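Local coordinates for putative leucoanthocyanidin reductase 1 (Vitis vinifera, PDB 3I6I), which catalyses the NADPH-dependent reduction of leucoanthocyanidins, a step of plant flavonoid metabolism, and binds its cofactor on a Rossmann fold, at residues 86-91 with 118-123; 153-158 with 217-222; 14-19 with 38-43; 206-211 with 297-302. All coordinates share one frame; numbering follows the deposited sequence. Where two conformers were deposited one is given.

Contact 1 (86-91 with 118-123); sequences IVVSTV and SEFGHD. With NDP (NADPH dihydro-nicotinamide-adenine-dinucleotide phosphate), chain B; ACY (acetic acid), chain C.
Ser118 and Val91 meet through a hydrogen bond in which Ser118 OG donates to Val91 O at 2.6 Å. The donor lies in the carbonyl plane, on a lone pair of the oxygen. A first torsion with OG anti to the backbone N (chi1 -170°) carries the hydroxyl there. The same hydroxyl oxygen accepts a hydrogen bond of 2.9 Å from O3D of the NADPH ribose. A weak bond from O3D to Glu119 O would have to share that proton.

Ser89 O is the second polar centre. It receives a CA-H...O contact from Ser118, with Ser118 CA 3.1 Å from Ser89 O. It also lies in the plane of the Phe120 ring, at its edge, with Phe120 CE1 3.5 Å from Ser89 O. Ser89 OG and Ser118 N both bond to Gln99 OE1, at the start of helix 99-109.

The apolar contacts centre on Phe120. Thr90 CG2 approaches obliquely, 3.8 Å from Phe120 CE1. Val88 CG1 is near the ring plane, 4.3 Å from Phe120 CZ. Val91 turns its branches to different partners: CG1 packs on the adenosine part of the cofactor, and CG2 comes within 4.1 Å of Ser118 CB.

The contact joins the end of strand 86-89 to the loop after strand 114-116. These are neighbouring strands of the Rossmann sheet, and the cofactor lies across their C-terminal ends. The serine hydroxyl is both acceptor and donor, which fixes its direction. It links the ribose directly to the loop and, through the serine, to Val91.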
# COMPACT_ATOMS: atom_id res chain seq x y z
N ILE A 86 -2.48 -4.82 17.95
CA ILE A 86 -2.11 -4.11 16.75
C ILE A 86 -3.04 -4.55 15.62
O ILE A 86 -3.15 -5.74 15.35
CB ILE A 86 -0.65 -4.45 16.37
CG1 ILE A 86 0.33 -3.89 17.43
CG2 ILE A 86 -0.30 -3.89 14.97
CD1 ILE A 86 1.70 -4.48 17.38
N VAL A 87 -3.72 -3.61 14.97
CA VAL A 87 -4.64 -3.98 13.86
C VAL A 87 -4.08 -3.36 12.58
O VAL A 87 -3.79 -2.17 12.55
CB VAL A 87 -6.06 -3.50 14.08
CG1 VAL A 87 -6.97 -3.85 12.84
CG2 VAL A 87 -6.65 -4.10 15.41
N VAL A 88 -3.90 -4.17 11.56
CA VAL A 88 -3.45 -3.70 10.25
C VAL A 88 -4.51 -4.04 9.20
O VAL A 88 -4.83 -5.22 9.03
CB VAL A 88 -2.10 -4.32 9.82
CG1 VAL A 88 -1.70 -3.80 8.46
CG2 VAL A 88 -0.96 -4.04 10.85
N SER A 89 -5.07 -3.04 8.52
CA SER A 89 -6.04 -3.23 7.47
C SER A 89 -5.40 -2.99 6.12
O SER A 89 -4.83 -1.92 5.87
CB SER A 89 -7.21 -2.28 7.64
OG SER A 89 -8.08 -2.34 6.54
N THR A 90 -5.50 -4.00 5.26
CA THR A 90 -5.00 -3.91 3.86
C THR A 90 -6.15 -4.20 2.89
O THR A 90 -5.97 -4.74 1.79
CB THR A 90 -3.82 -4.90 3.63
OG1 THR A 90 -4.25 -6.25 3.84
CG2 THR A 90 -2.60 -4.60 4.57
N VAL A 91 -7.35 -3.79 3.26
CA VAL A 91 -8.52 -4.04 2.40
C VAL A 91 -8.45 -3.22 1.12
O VAL A 91 -7.81 -2.14 1.07
CB VAL A 91 -9.90 -3.81 3.14
CG1 VAL A 91 -9.98 -4.66 4.41
CG2 VAL A 91 -10.18 -2.33 3.46
N SER A 118 -6.05 1.12 5.82
CA SER A 118 -5.68 0.72 4.48
C SER A 118 -5.29 1.92 3.66
O SER A 118 -6.10 2.54 2.98
CB SER A 118 -6.79 -0.06 3.79
OG SER A 118 -6.28 -0.62 2.59
N GLU A 119 -4.02 2.26 3.83
CA GLU A 119 -3.38 3.41 3.19
C GLU A 119 -2.51 2.85 2.03
O GLU A 119 -3.03 2.50 0.97
CB GLU A 119 -2.58 4.21 4.25
CG GLU A 119 -3.47 4.95 5.29
CD GLU A 119 -3.93 6.30 4.80
OE1 GLU A 119 -3.27 6.87 3.89
OE2 GLU A 119 -4.97 6.80 5.31
N PHE A 120 -1.21 2.66 2.28
CA PHE A 120 -0.31 1.94 1.38
C PHE A 120 -0.18 2.56 0.02
O PHE A 120 0.00 1.85 -0.96
CB PHE A 120 -0.65 0.41 1.32
CG PHE A 120 -0.58 -0.23 2.67
CD1 PHE A 120 -1.71 -0.42 3.41
CD2 PHE A 120 0.66 -0.55 3.26
CE1 PHE A 120 -1.65 -0.96 4.69
CE2 PHE A 120 0.73 -1.07 4.55
CZ PHE A 120 -0.42 -1.26 5.29
N GLY A 121 -0.23 3.89 -0.04
CA GLY A 121 0.10 4.60 -1.28
C GLY A 121 0.55 6.02 -0.99
O GLY A 121 1.60 6.22 -0.36
N HIS A 122 -0.24 7.01 -1.42
CA HIS A 122 0.16 8.42 -1.29
C HIS A 122 -0.31 9.04 0.00
O HIS A 122 -1.05 8.41 0.81
CB HIS A 122 -0.35 9.23 -2.49
CG HIS A 122 0.03 8.63 -3.80
ND1 HIS A 122 -0.72 8.80 -4.95
CD2 HIS A 122 1.10 7.87 -4.14
CE1 HIS A 122 -0.12 8.16 -5.94
NE2 HIS A 122 0.98 7.58 -5.48
N ASP A 123 0.08 10.29 0.23
CA ASP A 123 -0.44 10.97 1.44
C ASP A 123 -1.78 11.57 1.05
O ASP A 123 -1.83 12.57 0.33
CB ASP A 123 0.53 12.06 1.90
CG ASP A 123 0.02 12.80 3.14
OD1 ASP A 123 -1.20 12.85 3.37
OD2 ASP A 123 0.85 13.32 3.90
PA NDP B . -6.95 -6.53 -2.55
O1A NDP B . -8.27 -6.40 -3.27
O2A NDP B . -5.72 -7.30 -3.33
O5B NDP B . -7.02 -7.25 -1.12
C5B NDP B . -8.01 -6.88 -0.21
C4B NDP B . -8.06 -7.80 0.95
O4B NDP B . -9.12 -7.20 1.79
C3B NDP B . -8.55 -9.22 0.56
O3B NDP B . -7.94 -10.25 1.38
C2B NDP B . -10.05 -9.16 0.85
O2B NDP B . -10.55 -10.46 1.15
C1B NDP B . -10.04 -8.31 2.12
N9A NDP B . -11.31 -7.71 2.51
C8A NDP B . -12.01 -6.84 1.77
N7A NDP B . -13.10 -6.47 2.46
C5A NDP B . -13.08 -7.10 3.64
C6A NDP B . -13.94 -7.10 4.74
N6A NDP B . -15.04 -6.35 4.75
N1A NDP B . -13.63 -7.87 5.80
C2A NDP B . -12.51 -8.60 5.81
N3A NDP B . -11.66 -8.61 4.78
C4A NDP B . -11.93 -7.87 3.68
O3 NDP B . -6.43 -5.05 -2.23
PN NDP B . -5.00 -4.33 -2.57
O1N NDP B . -3.76 -4.99 -2.09
O2N NDP B . -5.12 -3.99 -4.10
O5D NDP B . -5.30 -2.89 -1.83
C5D NDP B . -4.98 -2.73 -0.44
C4D NDP B . -4.67 -1.28 -0.18
O4D NDP B . -3.40 -1.07 -0.86
C3D NDP B . -5.65 -0.29 -0.76
O3D NDP B . -5.72 0.84 0.11
C2D NDP B . -4.97 0.13 -2.05
O2D NDP B . -5.32 1.48 -2.30
C1D NDP B . -3.49 0.08 -1.69
N1N NDP B . -2.55 -0.31 -2.80
C2N NDP B . -1.32 0.36 -3.01
C3N NDP B . -0.70 0.26 -4.18
C7N NDP B . 0.66 0.97 -4.38
O7N NDP B . 1.19 1.59 -3.46
N7N NDP B . 1.24 0.80 -5.56
C4N NDP B . -1.33 -0.57 -5.31
C5N NDP B . -2.27 -1.63 -4.75
C6N NDP B . -2.78 -1.51 -3.53
P2B NDP B . -11.62 -11.18 0.08
O1X NDP B . -10.91 -11.50 -1.18
O2X NDP B . -12.20 -12.40 0.91
O3X NDP B . -12.79 -10.13 -0.14
C ACY C . -2.69 5.20 -3.84
O ACY C . -3.03 4.03 -3.57
OXT ACY C . -2.69 6.15 -3.01
CH3 ACY C . -2.22 5.44 -5.25

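Contact 2 (153-158 with 217-222); sequences PFTYIC and KSVHFR
Tyr156 and Ser218 face each other as paired residues of two parallel strands, 155-158 and 217-220. These strands continue the parallel Rossmann sheet beyond strand 114-116, with Pro153 and Thr155 bonded through their backbones to Phe115. Four backbone hydrogen bonds join the segments. They run from Tyr156 N to Lys217 O, Val219 N to Tyr156 O, Cys158 N to Val219 O, and Phe221 N to Cys158 O.

One face carries Tyr156, Cys158, Ser218 and His220. Tyr156 CG is anti to its carbonyl carbon (chi1 -57°), and the ring edge is turned to the neighbouring strand. Ser218 OG lies in the plane of that ring, 3.6 Å from Tyr156 CD2. The Tyr156 hydroxyl sits over the centre of the Phe154 ring and is hydrogen-bonded to Glu148 of helix 133-149. Cys158 CB is 3.7 Å from His220 ND1, and its sulfur lies obliquely to the imidazole. The far nitrogen, His220 NE2, is bonded to Asp292 OD1.

The other face carries Thr155, Ile157 and Val219. With Thr155 OG1 beside the backbone N (chi1 -64°), CG2 falls anti to it. That puts the methyl 3.5 Å from Val219 CG2, while OG1 bonds to Arg114 and to Thr214 O. Ile157 divides its two branches. CD1 approaches Val219 CB at 4.3 Å, and CG2 meets the Phe221 ring at CE1, 3.8 Å away. Helix 198-208 covers this face through Thr205 and Thr208.

At the C-terminal end of the pair, a water donates to Cys158 O at 3.1 Å and lies in the imidazole plane, 2.8 Å from His220 ND1.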
# COMPACT_ATOMS: atom_id res chain seq x y z
N PRO A 153 -4.68 5.11 18.58
CA PRO A 153 -3.34 5.47 18.11
C PRO A 153 -3.13 4.89 16.71
O PRO A 153 -3.53 3.76 16.46
CB PRO A 153 -2.42 4.73 19.05
CG PRO A 153 -3.25 4.28 20.18
CD PRO A 153 -4.65 4.21 19.75
N PHE A 154 -2.50 5.65 15.84
CA PHE A 154 -2.44 5.26 14.45
C PHE A 154 -1.08 5.44 13.80
O PHE A 154 -0.18 6.17 14.30
CB PHE A 154 -3.48 6.10 13.68
CG PHE A 154 -3.17 7.57 13.66
CD1 PHE A 154 -3.69 8.44 14.64
CD2 PHE A 154 -2.31 8.10 12.71
CE1 PHE A 154 -3.37 9.79 14.59
CE2 PHE A 154 -2.02 9.46 12.69
CZ PHE A 154 -2.53 10.28 13.62
N THR A 155 -0.92 4.77 12.67
CA THR A 155 0.22 5.01 11.80
C THR A 155 -0.31 4.90 10.35
O THR A 155 -0.97 3.93 10.02
CB THR A 155 1.38 4.00 12.05
OG1 THR A 155 1.92 4.16 13.38
CG2 THR A 155 2.52 4.19 11.05
N TYR A 156 -0.00 5.90 9.54
CA TYR A 156 -0.43 5.95 8.13
C TYR A 156 0.75 5.63 7.23
O TYR A 156 1.73 6.40 7.22
CB TYR A 156 -0.97 7.34 7.79
CG TYR A 156 -2.13 7.82 8.64
CD1 TYR A 156 -3.13 6.94 9.08
CD2 TYR A 156 -2.28 9.19 8.93
CE1 TYR A 156 -4.20 7.39 9.83
CE2 TYR A 156 -3.37 9.66 9.67
CZ TYR A 156 -4.33 8.76 10.11
OH TYR A 156 -5.42 9.15 10.90
N ILE A 157 0.69 4.48 6.55
CA ILE A 157 1.77 4.00 5.68
C ILE A 157 1.64 4.60 4.29
O ILE A 157 0.75 4.21 3.50
CB ILE A 157 1.82 2.43 5.59
CG1 ILE A 157 2.05 1.74 6.93
CG2 ILE A 157 2.92 1.97 4.54
CD1 ILE A 157 3.43 2.09 7.63
N CYS A 158 2.50 5.56 3.98
CA CYS A 158 2.45 6.26 2.67
C CYS A 158 3.65 5.77 1.87
O CYS A 158 4.67 6.47 1.70
CB CYS A 158 2.42 7.79 2.83
SG CYS A 158 1.05 8.39 3.91
N LYS A 217 1.71 9.19 13.40
CA LYS A 217 2.48 9.76 12.29
C LYS A 217 2.13 9.19 10.96
O LYS A 217 1.68 8.05 10.86
CB LYS A 217 3.98 9.52 12.42
CG LYS A 217 4.62 9.93 13.70
CD LYS A 217 4.59 11.39 13.89
CE LYS A 217 5.49 11.81 15.09
NZ LYS A 217 4.65 12.05 16.28
N SER A 218 2.42 9.98 9.94
CA SER A 218 2.49 9.49 8.54
C SER A 218 3.91 9.03 8.26
O SER A 218 4.88 9.82 8.49
CB SER A 218 2.07 10.59 7.59
OG SER A 218 0.71 10.92 7.76
N VAL A 219 4.05 7.79 7.78
CA VAL A 219 5.35 7.20 7.45
C VAL A 219 5.52 7.17 5.92
O VAL A 219 4.78 6.46 5.19
CB VAL A 219 5.51 5.80 8.00
CG1 VAL A 219 6.88 5.27 7.64
CG2 VAL A 219 5.29 5.80 9.54
N HIS A 220 6.49 7.93 5.44
CA HIS A 220 6.71 8.12 4.00
C HIS A 220 7.87 7.24 3.55
O HIS A 220 8.90 7.19 4.22
CB HIS A 220 6.95 9.58 3.67
CG HIS A 220 5.86 10.49 4.16
ND1 HIS A 220 4.70 10.69 3.44
CD2 HIS A 220 5.72 11.17 5.31
CE1 HIS A 220 3.90 11.50 4.13
NE2 HIS A 220 4.50 11.83 5.25
N PHE A 221 7.70 6.53 2.42
CA PHE A 221 8.78 5.70 1.92
C PHE A 221 9.51 6.44 0.80
O PHE A 221 9.02 6.48 -0.33
CB PHE A 221 8.30 4.34 1.40
CG PHE A 221 7.86 3.35 2.46
CD1 PHE A 221 6.98 3.70 3.48
CD2 PHE A 221 8.25 2.00 2.35
CE1 PHE A 221 6.60 2.76 4.43
CE2 PHE A 221 7.82 1.03 3.29
CZ PHE A 221 6.99 1.43 4.33
N ARG A 222 10.69 6.97 1.09
CA ARG A 222 11.45 7.70 0.09
C ARG A 222 12.87 7.18 -0.08
O ARG A 222 13.85 7.93 0.13
CB ARG A 222 11.49 9.18 0.43
CG ARG A 222 10.15 9.84 0.50
CD ARG A 222 10.28 11.33 0.50
NE ARG A 222 9.02 12.01 0.22
CZ ARG A 222 8.86 13.34 0.17
NH1 ARG A 222 9.85 14.16 0.51
NH2 ARG A 222 7.69 13.87 -0.15
O HOH W 1 4.64 9.51 0.95

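Contact 3 (14-19 with 38-43); sequences LIAGAT and YILARP. With NDP (NADPH dihydro-nicotinamide-adenine-dinucleotide phosphate), chain B.
Leu40 touches Leu14 and Ala16 across the first beta-alpha-beta unit of the Rossmann fold, in which helix 21-32 links parallel strands 13-16 and 37-41. Its CB lies 3.8 Å from Ile15 O and also packs on Leu14 CD1. CG is anti to the backbone N (chi1 -166°) and forks there. The CD2 branch meets Ala16 CB at 4.0 Å and lies beside C2A of the NADPH adenine. Ile69, Val65, Met75 and Ile78 pack around this side chain.

Two backbone bonds, Ile15 N to Tyr38 O and Leu40 N to Ile15 O, join the strands. On the face of Ile15 and Ile39, Ile39 CD1 packs on Ile15 CB and extends to Ala18 CB in the following loop, 3.7 Å away.

One water accepts from Ala18 N and lies near Ile15 O and Leu40 O, which compete for its protons. Gly17 CA lies 3.2 Å from C4B of the ribose.

Thr19 OG1 and ribose O3B are hydrogen-bonded at 2.6 Å. Arg42 NE gives a nearly straight bond to phosphate O2X, and its NH2 bonds to O3X at 2.7 Å. The guanidinium thus meets the 2'-phosphate edge-on with two donors, consistent with selection of NADPH over NADH.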
# COMPACT_ATOMS: atom_id res chain seq x y z
N LEU A 14 -3.46 -8.37 14.36
CA LEU A 14 -4.58 -8.81 13.50
C LEU A 14 -4.46 -8.10 12.17
O LEU A 14 -4.46 -6.84 12.11
CB LEU A 14 -5.94 -8.47 14.13
CG LEU A 14 -7.18 -8.84 13.31
CD1 LEU A 14 -7.36 -10.38 13.11
CD2 LEU A 14 -8.45 -8.23 13.92
N ILE A 15 -4.41 -8.87 11.10
CA ILE A 15 -4.38 -8.32 9.73
C ILE A 15 -5.67 -8.68 9.01
O ILE A 15 -6.04 -9.86 8.92
CB ILE A 15 -3.16 -8.89 8.96
CG1 ILE A 15 -1.87 -8.60 9.75
CG2 ILE A 15 -3.11 -8.35 7.51
CD1 ILE A 15 -0.64 -8.94 9.07
N ALA A 16 -6.33 -7.66 8.49
CA ALA A 16 -7.48 -7.83 7.63
C ALA A 16 -7.04 -7.57 6.21
O ALA A 16 -6.39 -6.56 5.94
CB ALA A 16 -8.60 -6.87 8.02
N GLY A 17 -7.39 -8.46 5.31
CA GLY A 17 -6.97 -8.33 3.90
C GLY A 17 -5.66 -9.01 3.58
O GLY A 17 -4.99 -8.68 2.58
N ALA A 18 -5.29 -10.00 4.38
CA ALA A 18 -4.04 -10.74 4.16
C ALA A 18 -3.94 -11.54 2.83
O ALA A 18 -2.84 -11.89 2.42
CB ALA A 18 -3.76 -11.64 5.35
N THR A 19 -5.07 -11.82 2.16
CA THR A 19 -5.04 -12.53 0.87
C THR A 19 -4.94 -11.59 -0.32
O THR A 19 -4.84 -12.04 -1.47
CB THR A 19 -6.26 -13.45 0.66
OG1 THR A 19 -7.45 -12.67 0.51
CG2 THR A 19 -6.42 -14.39 1.81
N TYR A 38 -2.50 -12.96 13.58
CA TYR A 38 -3.84 -13.50 13.39
C TYR A 38 -4.36 -12.94 12.08
O TYR A 38 -4.19 -11.76 11.81
CB TYR A 38 -4.79 -13.06 14.52
CG TYR A 38 -4.47 -13.65 15.88
CD1 TYR A 38 -5.26 -14.64 16.45
CD2 TYR A 38 -3.34 -13.23 16.58
CE1 TYR A 38 -4.96 -15.18 17.68
CE2 TYR A 38 -3.02 -13.75 17.78
CZ TYR A 38 -3.82 -14.73 18.35
OH TYR A 38 -3.46 -15.22 19.57
N ILE A 39 -4.98 -13.79 11.28
CA ILE A 39 -5.38 -13.43 9.93
C ILE A 39 -6.89 -13.56 9.82
O ILE A 39 -7.43 -14.65 10.05
CB ILE A 39 -4.71 -14.38 8.91
CG1 ILE A 39 -3.17 -14.20 8.94
CG2 ILE A 39 -5.29 -14.23 7.51
CD1 ILE A 39 -2.70 -12.82 8.69
N LEU A 40 -7.57 -12.46 9.47
CA LEU A 40 -9.01 -12.47 9.33
C LEU A 40 -9.40 -13.09 8.01
O LEU A 40 -8.86 -12.72 6.99
CB LEU A 40 -9.57 -11.04 9.43
CG LEU A 40 -11.07 -10.81 9.63
CD1 LEU A 40 -11.57 -11.52 10.92
CD2 LEU A 40 -11.30 -9.30 9.72
N ALA A 41 -10.32 -14.08 8.04
CA ALA A 41 -10.77 -14.79 6.85
C ALA A 41 -12.29 -14.66 6.70
O ALA A 41 -13.02 -14.81 7.68
CB ALA A 41 -10.40 -16.29 6.95
N ARG A 42 -12.74 -14.40 5.48
CA ARG A 42 -14.15 -14.46 5.12
C ARG A 42 -14.58 -15.91 5.23
O ARG A 42 -13.92 -16.79 4.68
CB ARG A 42 -14.32 -14.00 3.67
CG ARG A 42 -15.75 -13.92 3.14
CD ARG A 42 -15.77 -13.35 1.70
NE ARG A 42 -15.06 -12.07 1.58
CZ ARG A 42 -15.59 -10.86 1.81
NH1 ARG A 42 -16.86 -10.71 2.17
NH2 ARG A 42 -14.82 -9.78 1.67
N PRO A 43 -15.69 -16.18 5.94
CA PRO A 43 -16.22 -17.54 5.97
C PRO A 43 -16.60 -18.08 4.59
O PRO A 43 -17.06 -17.31 3.75
CB PRO A 43 -17.50 -17.40 6.81
CG PRO A 43 -17.27 -16.21 7.67
CD PRO A 43 -16.42 -15.27 6.84
PA NDP B . -6.95 -6.53 -2.55
O1A NDP B . -8.27 -6.40 -3.27
O2A NDP B . -5.72 -7.30 -3.33
O5B NDP B . -7.02 -7.25 -1.12
C5B NDP B . -8.01 -6.88 -0.21
C4B NDP B . -8.06 -7.80 0.95
O4B NDP B . -9.12 -7.20 1.79
C3B NDP B . -8.55 -9.22 0.56
O3B NDP B . -7.94 -10.25 1.38
C2B NDP B . -10.05 -9.16 0.85
O2B NDP B . -10.55 -10.46 1.15
C1B NDP B . -10.04 -8.31 2.12
N9A NDP B . -11.31 -7.71 2.51
C8A NDP B . -12.01 -6.84 1.77
N7A NDP B . -13.10 -6.47 2.46
C5A NDP B . -13.08 -7.10 3.64
C6A NDP B . -13.94 -7.10 4.74
N6A NDP B . -15.04 -6.35 4.75
N1A NDP B . -13.63 -7.87 5.80
C2A NDP B . -12.51 -8.60 5.81
N3A NDP B . -11.66 -8.61 4.78
C4A NDP B . -11.93 -7.87 3.68
O3 NDP B . -6.43 -5.05 -2.23
PN NDP B . -5.00 -4.33 -2.57
O1N NDP B . -3.76 -4.99 -2.09
O2N NDP B . -5.12 -3.99 -4.10
O5D NDP B . -5.30 -2.89 -1.83
C5D NDP B . -4.98 -2.73 -0.44
C4D NDP B . -4.67 -1.28 -0.18
O4D NDP B . -3.40 -1.07 -0.86
C3D NDP B . -5.65 -0.29 -0.76
O3D NDP B . -5.72 0.84 0.11
C2D NDP B . -4.97 0.13 -2.05
O2D NDP B . -5.32 1.48 -2.30
C1D NDP B . -3.49 0.08 -1.69
N1N NDP B . -2.55 -0.31 -2.80
C2N NDP B . -1.32 0.36 -3.01
C3N NDP B . -0.70 0.26 -4.18
C7N NDP B . 0.66 0.97 -4.38
O7N NDP B . 1.19 1.59 -3.46
N7N NDP B . 1.24 0.80 -5.56
C4N NDP B . -1.33 -0.57 -5.31
C5N NDP B . -2.27 -1.63 -4.75
C6N NDP B . -2.78 -1.51 -3.53
P2B NDP B . -11.62 -11.18 0.08
O1X NDP B . -10.91 -11.50 -1.18
O2X NDP B . -12.20 -12.40 0.91
O3X NDP B . -12.79 -10.13 -0.14
O HOH W 2 -6.82 -11.14 6.46
O HOH W 3 -9.69 -10.10 5.78

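Contact 4 (206-211 with 297-302); sequences MKTVDD and TLYPED
Tyr299 and Lys207 make the largest part of this contact, between the end of helix 198-208 and the end of helix 295-298 with the loop after it. In the second segment, Leu298 comes first. Its CB lies over one face of the Tyr299 ring, offset toward the rim, and its carbonyl oxygen is bonded to Arg213.

Tyr299 is the first residue to leave helical geometry. The other face of its ring is covered by the aliphatic chain of Lys207, which slides past it in the opposite direction. In the conformer given, one of two for this lysine, Lys207 CD sits over the ring centre at 3.9 Å, a CH-pi contact only 6° off the ring normal. Lys207 CB is 3.7 Å from Tyr299 CZ. Thr208 CG2 is near the ring plane at the edge, 3.9 Å from Tyr299 OH. The hydroxyl donates a hydrogen bond to Asp211 OD2 at 2.7 Å, tip to tip. It reaches the carboxylate on the anti side, with the carboxylate and ring planes 60° apart. The same OD2 forms a salt bridge with Arg213.

Asp302 closes the segment. In the same lysine conformer its OD2 and Lys207 NZ make a long, tentative salt bridge of 3.7 Å. A water may also join them, accepting from Lys207 NZ and donating to Asp302 OD2 at 2.8 Å. Asp302 OD1 pairs with Lys203, also of helix 198-208.

The contact lies at the surface. Behind it, Thr208 packs on strands 155-158 and 114-116, while Met206 turns to helix 21-32.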
# COMPACT_ATOMS: atom_id res chain seq x y z
N MET A 206 5.88 -3.55 9.02
CA MET A 206 5.76 -4.26 10.26
C MET A 206 6.71 -3.67 11.31
O MET A 206 6.40 -3.76 12.49
CB MET A 206 5.89 -5.78 10.07
CG MET A 206 4.65 -6.36 9.35
SD MET A 206 3.02 -5.77 10.02
CE MET A 206 3.19 -6.27 11.70
N LYS A 207 7.84 -3.06 10.92
CA LYS A 207 8.74 -2.42 11.90
C LYS A 207 8.08 -1.24 12.58
O LYS A 207 8.37 -0.93 13.74
CB LYS A 207 10.02 -1.87 11.22
CG LYS A 207 10.87 -2.90 10.50
CD LYS A 207 12.21 -2.30 10.06
CE LYS A 207 13.13 -3.34 9.43
NZ LYS A 207 13.73 -4.32 10.40
N THR A 208 7.19 -0.56 11.85
CA THR A 208 6.56 0.66 12.35
C THR A 208 5.53 0.45 13.45
O THR A 208 5.24 1.41 14.19
CB THR A 208 5.87 1.49 11.21
OG1 THR A 208 4.61 0.88 10.83
CG2 THR A 208 6.83 1.75 10.02
N VAL A 209 5.00 -0.77 13.60
CA VAL A 209 3.72 -0.93 14.35
C VAL A 209 3.86 -0.64 15.83
O VAL A 209 2.87 -0.30 16.52
CB VAL A 209 3.03 -2.31 14.14
CG1 VAL A 209 2.62 -2.49 12.62
CG2 VAL A 209 3.94 -3.49 14.62
N ASP A 210 5.08 -0.79 16.33
CA ASP A 210 5.38 -0.53 17.75
C ASP A 210 6.59 0.37 18.02
O ASP A 210 7.11 0.41 19.13
CB ASP A 210 5.45 -1.87 18.53
CG ASP A 210 6.47 -2.86 17.97
OD1 ASP A 210 7.25 -2.53 17.02
OD2 ASP A 210 6.46 -4.02 18.47
N ASP A 211 6.96 1.13 17.00
CA ASP A 211 8.05 2.12 17.06
C ASP A 211 7.49 3.36 17.72
O ASP A 211 6.46 3.88 17.30
CB ASP A 211 8.55 2.40 15.64
CG ASP A 211 9.86 3.08 15.57
OD1 ASP A 211 10.17 3.98 16.40
OD2 ASP A 211 10.66 2.71 14.65
N THR A 297 15.32 7.07 7.10
CA THR A 297 15.97 7.72 8.25
C THR A 297 15.54 7.07 9.58
O THR A 297 16.32 7.09 10.55
CB THR A 297 15.76 9.24 8.21
OG1 THR A 297 14.39 9.57 8.36
CG2 THR A 297 16.22 9.81 6.87
N LEU A 298 14.36 6.46 9.63
CA LEU A 298 13.96 5.64 10.77
C LEU A 298 14.85 4.43 10.95
O LEU A 298 15.15 4.05 12.08
CB LEU A 298 12.52 5.13 10.63
CG LEU A 298 11.42 6.19 10.77
CD1 LEU A 298 10.05 5.60 10.30
CD2 LEU A 298 11.34 6.72 12.25
N TYR A 299 15.23 3.79 9.83
CA TYR A 299 15.88 2.48 9.86
C TYR A 299 17.16 2.55 9.05
O TYR A 299 17.25 2.06 7.94
CB TYR A 299 14.90 1.41 9.35
CG TYR A 299 13.60 1.45 10.13
CD1 TYR A 299 13.59 1.19 11.52
CD2 TYR A 299 12.41 1.73 9.52
CE1 TYR A 299 12.43 1.24 12.24
CE2 TYR A 299 11.24 1.80 10.22
CZ TYR A 299 11.25 1.55 11.59
OH TYR A 299 10.08 1.64 12.25
N PRO A 300 18.15 3.28 9.57
CA PRO A 300 19.38 3.48 8.80
C PRO A 300 20.18 2.19 8.61
O PRO A 300 20.10 1.26 9.42
CB PRO A 300 20.20 4.46 9.67
CG PRO A 300 19.59 4.33 11.09
CD PRO A 300 18.13 4.04 10.83
N GLU A 301 20.96 2.16 7.54
CA GLU A 301 21.82 1.00 7.24
C GLU A 301 21.01 -0.31 7.07
O GLU A 301 21.41 -1.41 7.52
CB GLU A 301 22.93 0.84 8.26
CG GLU A 301 24.00 1.91 8.11
CD GLU A 301 25.09 1.80 9.15
OE1 GLU A 301 25.21 0.74 9.78
OE2 GLU A 301 25.82 2.80 9.33
N ASP A 302 19.85 -0.15 6.44
CA ASP A 302 18.93 -1.26 6.18
C ASP A 302 18.37 -1.04 4.77
O ASP A 302 17.29 -0.48 4.57
CB ASP A 302 17.84 -1.28 7.25
CG ASP A 302 17.14 -2.63 7.34
OD1 ASP A 302 17.29 -3.42 6.39
OD2 ASP A 302 16.42 -2.88 8.34
O HOH W 4 16.10 -5.56 9.06

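Overall arrangement
Contacts 1 and 3 share the Rossmann sheet and both touch NADPH. Strands 13-16 and 86-89 are neighbours, and Thr90 N lies 2.8 Å from Ala16 O. Contact 3 holds the adenosine end and contact 1 the nicotinamide ribose; their centres are about 13 Å apart. Contact 2 joins contact 1 where Phe120 N probably bonds to Ile157 O at 2.8 Å. The Ile157 side chain is about 8 Å from NADPH, and Phe120 touches both. Contact 4 is about 11 Å from contact 2 by centres, with Ile157 CD1 3.6 Å from Thr208 OG1. Contact 4 also meets contact 1, where Val209 packs on Ile86. Contacts 2 and 3 do not touch.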